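Local coordinates for Galactose/lactose metabolism regulatory protein GAL80 (Saccharomyces cerevisiae, PDB 3BTV) that binds the transcription activator GAL4 and, in the absence of an inducing sugar, blocks its activation of the lactose and galactose metabolic genes, at residues V147-S152 against F402-D407; M224-F229 against Q395-E400. The protein carries 1 engineered substitution. One frame throughout, in Å; residues are numbered along the deposited sequence.

Interaction 1 is buried: the outermost strand of the N-terminal parallel sheet, 148-152, receives the start of helix 405-424 and the residues leading into it through two hydrogen bonds and aliphatic and aromatic packing. Interaction 2 lies nearer the surface, where the end of helix 209-225, in the C-terminal domain, meets the 395-400 loop through an aromatic pair and a CH-pi contact, with no hydrogen bond between its segments. Centres about 14 Å apart, they share the connection between helices 363-380 and 405-424, and interaction 2 is nested within the chain loop closed by interaction 1. Asp407 joins them, its carboxylate probably hydrogen-bonded to the backbone N of Gln395 and of Gly396.

Interaction 1: residues V147-S152 against F402-D407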
loop_
_atom_site.group_PDB
_atom_site.type_symbol
_atom_site.label_atom_id
_atom_site.label_comp_id
_atom_site.label_asym_id
_atom_site.label_seq_id
_atom_site.Cartn_x
_atom_site.Cartn_y
_atom_site.Cartn_z
ATOM N N VAL B 147 6.466 19.629 35.373
ATOM C CA VAL B 147 5.020 19.528 35.160
ATOM C C VAL B 147 4.651 18.279 34.382
ATOM O O VAL B 147 5.439 17.774 33.579
ATOM C CB VAL B 147 4.462 20.751 34.406
ATOM C CG1 VAL B 147 4.577 22.012 35.275
ATOM C CG2 VAL B 147 5.202 20.940 33.086
ATOM N N GLN B 148 3.450 17.769 34.629
ATOM C CA GLN B 148 2.925 16.690 33.811
ATOM C C GLN B 148 2.467 17.285 32.492
ATOM O O GLN B 148 1.802 18.328 32.473
ATOM C CB GLN B 148 1.753 15.992 34.494
ATOM C CG GLN B 148 1.059 14.982 33.602
ATOM C CD GLN B 148 1.908 13.757 33.343
ATOM O OE1 GLN B 148 2.318 13.491 32.209
ATOM N NE2 GLN B 148 2.183 13.004 34.398
ATOM N N THR B 149 2.823 16.629 31.393
ATOM C CA THR B 149 2.491 17.149 30.076
ATOM C C THR B 149 1.430 16.308 29.373
ATOM O O THR B 149 1.314 15.102 29.599
ATOM C CB THR B 149 3.735 17.251 29.168
ATOM O OG1 THR B 149 4.144 15.942 28.758
ATOM C CG2 THR B 149 4.890 17.945 29.894
ATOM N N ILE B 150 0.651 16.967 28.522
ATOM C CA ILE B 150 -0.332 16.293 27.686
ATOM C C ILE B 150 -0.152 16.757 26.243
ATOM O O ILE B 150 0.059 17.944 25.994
ATOM C CB ILE B 150 -1.774 16.606 28.147
ATOM C CG1 ILE B 150 -1.937 16.360 29.650
ATOM C CG2 ILE B 150 -2.802 15.785 27.362
ATOM C CD1 ILE B 150 -2.150 17.634 30.496
ATOM N N ILE B 151 -0.211 15.825 25.296
ATOM C CA ILE B 151 -0.249 16.187 23.883
ATOM C C ILE B 151 -1.631 15.832 23.340
ATOM O O ILE B 151 -2.187 14.794 23.693
ATOM C CB ILE B 151 0.845 15.457 23.049
ATOM C CG1 ILE B 151 0.911 16.010 21.618
ATOM C CG2 ILE B 151 0.602 13.953 23.005
ATOM C CD1 ILE B 151 1.583 17.402 21.530
ATOM N N SER B 152 -2.178 16.684 22.480
ATOM C CA SER B 152 -3.484 16.429 21.887
ATOM C C SER B 152 -3.447 15.384 20.762
ATOM O O SER B 152 -3.693 15.701 19.595
ATOM C CB SER B 152 -4.097 17.724 21.364
ATOM O OG SER B 152 -5.471 17.536 21.078
ATOM N N PHE B 402 -3.281 9.310 29.418
ATOM C CA PHE B 402 -3.418 10.151 28.248
ATOM C C PHE B 402 -2.006 10.368 27.736
ATOM O O PHE B 402 -1.049 10.276 28.512
ATOM C CB PHE B 402 -4.031 11.488 28.650
ATOM C CG PHE B 402 -3.400 12.092 29.874
ATOM C CD1 PHE B 402 -4.004 11.964 31.114
ATOM C CD2 PHE B 402 -2.190 12.770 29.789
ATOM C CE1 PHE B 402 -3.419 12.515 32.241
ATOM C CE2 PHE B 402 -1.606 13.323 30.912
ATOM C CZ PHE B 402 -2.223 13.196 32.137
ATOM N N PRO B 403 -1.869 10.661 26.435
ATOM C CA PRO B 403 -0.546 10.807 25.828
ATOM C C PRO B 403 0.102 12.098 26.295
ATOM O O PRO B 403 -0.580 13.099 26.518
ATOM C CB PRO B 403 -0.843 10.903 24.323
ATOM C CG PRO B 403 -2.322 11.014 24.190
ATOM C CD PRO B 403 -2.945 11.096 25.529
ATOM N N THR B 404 1.422 12.066 26.419
ATOM C CA THR B 404 2.177 13.180 26.949
ATOM C C THR B 404 3.119 13.710 25.884
ATOM O O THR B 404 3.168 13.198 24.769
ATOM C CB THR B 404 3.042 12.716 28.125
ATOM O OG1 THR B 404 4.108 11.896 27.625
ATOM C CG2 THR B 404 2.211 11.902 29.094
ATOM N N LEU B 405 3.894 14.726 26.244
ATOM C CA LEU B 405 4.901 15.259 25.338
ATOM C C LEU B 405 5.961 14.214 24.949
ATOM O O LEU B 405 6.607 14.337 23.907
ATOM C CB LEU B 405 5.551 16.508 25.940
ATOM C CG LEU B 405 5.006 17.854 25.446
ATOM C CD1 LEU B 405 3.496 17.820 25.185
ATOM C CD2 LEU B 405 5.367 18.965 26.419
ATOM N N MET B 406 6.138 13.184 25.773
ATOM C CA MET B 406 7.051 12.112 25.395
ATOM C C MET B 406 6.474 11.287 24.244
ATOM O O MET B 406 7.189 10.886 23.328
ATOM C CB MET B 406 7.352 11.197 26.575
ATOM C CG MET B 406 8.215 10.013 26.169
ATOM S SD MET B 406 9.754 10.566 25.397
ATOM C CE MET B 406 10.678 11.110 26.799
ATOM N N ASP B 407 5.177 11.017 24.304
ATOM C CA ASP B 407 4.502 10.354 23.195
ATOM C C ASP B 407 4.618 11.223 21.945
ATOM O O ASP B 407 4.850 10.725 20.851
ATOM C CB ASP B 407 3.041 10.076 23.545
ATOM C CG ASP B 407 2.895 9.080 24.688
ATOM O OD1 ASP B 407 3.287 7.908 24.516
ATOM O OD2 ASP B 407 2.389 9.470 25.765
#
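Phe402 lays the CE2 corner of its ring against CG1 of Ile150, 3.3 Å away, while Gln148 CG and Thr149 O lie at the ring edge. This packing belongs to the Rossmann-type domain, where 148-152 is the outermost strand of the parallel sheet; residues 402-405, which lead into helix 405-424, run at about a right angle to residues 148-151 of the strand. Two bonds fix the crossing. The backbone N of Ile151 donates to Pro403 O at 3.0 Å, from above the carbonyl plane. Thr149 holds OG1 between its own backbone N and carbonyl carbon (chi1 73°), where it accepts a nearly straight bond from Leu405 N at 2.8 Å, so a strand side chain serves a first-turn amide of the helix. Leu405 crosses Thr149 at about a right angle, with CD2 on Thr149 CB and CD1 beside Ile150 O; Tyr139 and Ala142 of helix 132-143 also touch Leu405. Ile151 CG2 packs on Pro403 CB at 3.6 Å. Thr404 and Asp407 form a capping box: Thr404 OG1, also hydrogen-bonded to Val393 O, accepts from Met406 N, and Thr404 N donates to the anti lone pair of Asp407 OD2 at 2.8 Å.

Interaction 2: residues M224-F229 against Q395-E400; sequences MTSSYF and QGFDFE
The ring of Phe397 is inserted between the backbone at Ser226 and the ring of Tyr228. Its tip, CZ, stands over the centre of the Tyr228 ring and comes within 3.3 Å of Tyr228 CE1. The two ring planes are turned 41° apart, an oblique pairing with centroids 4.5 Å from each other. Against one face of Phe397 lies the backbone of the other segment: Ser226 CA makes a CH-pi contact 3.7 Å from the centroid of the Phe397 ring, only 16° off its normal, and Ser227 N sits over the same face toward the rim. Closer to the backbone, Ser226 OG rests 3.8 Å from Phe397 CB. An alanine in place of Tyr228 would remove the ring on which Phe397 CZ rests and would probably leave the Phe397 side chain less firmly held. Ser226 reaches this position through a Schellman motif that ends helix 209-225: with positive phi (51°) it is the C-prime residue, its N bonded to Tyr223 O and Ser227 N to Gln222 O. Beyond it, Ser227 OG donates at 2.9 Å to an in-plane lone pair of Tyr228 O, and the same hydroxyl is hydrogen-bonded to Asn273 N. On the opposing segment, a type II' beta turn from Gln395 to Asp398, closed by Asp398 N to Gln395 O at 3.0 Å, presents Phe397, with Gly396 supplying the positive phi of its first corner. Further out, Gln395 NE2 donates to Glu400 O at 3.1 Å and its OE1 accepts from Arg156, while Lys165 of helix 159-169 binds Phe397 O and Tyr223 OH is hydrogen-bonded to Asp398 O.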
loop_
_atom_site.group_PDB
_atom_site.type_symbol
_atom_site.label_atom_id
_atom_site.label_comp_id
_atom_site.label_asym_id
_atom_site.label_seq_id
_atom_site.Cartn_x
_atom_site.Cartn_y
_atom_site.Cartn_z
ATOM N N MET B 224 -3.152 1.131 18.746
ATOM C CA MET B 224 -4.114 0.019 18.658
ATOM C C MET B 224 -3.444 -1.350 18.630
ATOM O O MET B 224 -3.984 -2.318 19.148
ATOM C CB MET B 224 -4.956 0.141 17.382
ATOM C CG MET B 224 -6.044 1.172 17.436
ATOM S SD MET B 224 -7.039 1.102 15.930
ATOM C CE MET B 224 -5.854 1.595 14.660
ATOM N N THR B 225 -2.283 -1.438 17.985
ATOM C CA THR B 225 -1.604 -2.704 17.863
ATOM C C THR B 225 -0.614 -2.876 19.001
ATOM O O THR B 225 0.018 -3.915 19.132
ATOM C CB THR B 225 -0.848 -2.826 16.516
ATOM O OG1 THR B 225 0.189 -1.833 16.449
ATOM C CG2 THR B 225 -1.810 -2.652 15.337
ATOM N N SER B 226 -0.478 -1.851 19.830
ATOM C CA SER B 226 0.523 -1.869 20.899
ATOM C C SER B 226 1.912 -2.243 20.375
ATOM O O SER B 226 2.581 -3.096 20.948
ATOM C CB SER B 226 0.131 -2.854 22.007
ATOM O OG SER B 226 -1.112 -2.508 22.594
ATOM N N SER B 227 2.343 -1.623 19.284
ATOM C CA SER B 227 3.700 -1.856 18.785
ATOM C C SER B 227 4.249 -0.608 18.133
ATOM O O SER B 227 3.499 0.142 17.507
ATOM C CB SER B 227 3.726 -2.990 17.757
ATOM O OG SER B 227 5.064 -3.237 17.337
ATOM N N TYR B 228 5.554 -0.381 18.283
ATOM C CA TYR B 228 6.262 0.596 17.463
ATOM C C TYR B 228 6.820 -0.078 16.209
ATOM O O TYR B 228 6.764 -1.298 16.064
ATOM C CB TYR B 228 7.412 1.258 18.243
ATOM C CG TYR B 228 6.935 2.031 19.453
ATOM C CD1 TYR B 228 7.238 1.607 20.739
ATOM C CD2 TYR B 228 6.152 3.167 19.307
ATOM C CE1 TYR B 228 6.785 2.307 21.849
ATOM C CE2 TYR B 228 5.700 3.870 20.403
ATOM C CZ TYR B 228 6.018 3.434 21.672
ATOM O OH TYR B 228 5.557 4.138 22.758
ATOM N N PHE B 229 7.373 0.729 15.310
ATOM C CA PHE B 229 7.944 0.197 14.075
ATOM C C PHE B 229 9.376 -0.263 14.266
ATOM O O PHE B 229 10.096 0.287 15.081
ATOM C CB PHE B 229 7.885 1.238 12.962
ATOM C CG PHE B 229 6.528 1.396 12.375
ATOM C CD1 PHE B 229 5.633 2.302 12.916
ATOM C CD2 PHE B 229 6.130 0.618 11.302
ATOM C CE1 PHE B 229 4.365 2.437 12.383
ATOM C CE2 PHE B 229 4.852 0.752 10.758
ATOM C CZ PHE B 229 3.977 1.662 11.305
ATOM N N GLN B 395 2.072 7.697 28.076
ATOM C CA GLN B 395 0.978 6.752 28.078
ATOM C C GLN B 395 1.470 5.440 27.483
ATOM O O GLN B 395 1.111 4.365 27.951
ATOM C CB GLN B 395 -0.216 7.279 27.286
ATOM C CG GLN B 395 -1.400 6.326 27.320
ATOM C CD GLN B 395 -2.529 6.782 26.445
ATOM O OE1 GLN B 395 -2.302 7.329 25.369
ATOM N NE2 GLN B 395 -3.762 6.539 26.887
ATOM N N GLY B 396 2.320 5.540 26.468
ATOM C CA GLY B 396 2.771 4.366 25.755
ATOM C C GLY B 396 1.586 3.667 25.122
ATOM O O GLY B 396 0.774 4.293 24.451
ATOM N N PHE B 397 1.488 2.364 25.345
ATOM C CA PHE B 397 0.382 1.584 24.829
ATOM C C PHE B 397 -0.702 1.340 25.878
ATOM O O PHE B 397 -1.602 0.533 25.667
ATOM C CB PHE B 397 0.886 0.254 24.299
ATOM C CG PHE B 397 1.969 0.391 23.282
ATOM C CD1 PHE B 397 1.884 1.358 22.293
ATOM C CD2 PHE B 397 3.070 -0.446 23.307
ATOM C CE1 PHE B 397 2.880 1.490 21.350
ATOM C CE2 PHE B 397 4.072 -0.325 22.360
ATOM C CZ PHE B 397 3.977 0.642 21.384
ATOM N N ASP B 398 -0.608 2.030 27.008
ATOM C CA ASP B 398 -1.590 1.863 28.074
ATOM C C ASP B 398 -2.958 2.393 27.687
ATOM O O ASP B 398 -3.060 3.444 27.058
ATOM C CB ASP B 398 -1.147 2.605 29.330
ATOM C CG ASP B 398 -0.048 1.886 30.075
ATOM O OD1 ASP B 398 0.118 0.667 29.857
ATOM O OD2 ASP B 398 0.649 2.549 30.879
ATOM N N PHE B 399 -4.007 1.679 28.091
ATOM C CA PHE B 399 -5.374 2.179 27.953
ATOM C C PHE B 399 -5.532 3.414 28.836
ATOM O O PHE B 399 -6.242 4.358 28.491
ATOM C CB PHE B 399 -6.400 1.119 28.390
ATOM C CG PHE B 399 -6.664 0.051 27.366
ATOM C CD1 PHE B 399 -6.102 -1.211 27.501
ATOM C CD2 PHE B 399 -7.497 0.294 26.290
ATOM C CE1 PHE B 399 -6.342 -2.203 26.571
ATOM C CE2 PHE B 399 -7.743 -0.696 25.347
ATOM C CZ PHE B 399 -7.167 -1.942 25.489
ATOM N N GLU B 400 -4.832 3.383 29.970
ATOM C CA GLU B 400 -4.912 4.391 31.027
ATOM C C GLU B 400 -4.226 5.695 30.694
ATOM O O GLU B 400 -3.293 5.741 29.894
ATOM C CB GLU B 400 -4.252 3.858 32.302
ATOM C CG GLU B 400 -5.136 2.968 33.130
ATOM C CD GLU B 400 -6.018 2.097 32.270
ATOM O OE1 GLU B 400 -7.255 2.191 32.419
ATOM O OE2 GLU B 400 -5.477 1.341 31.433
#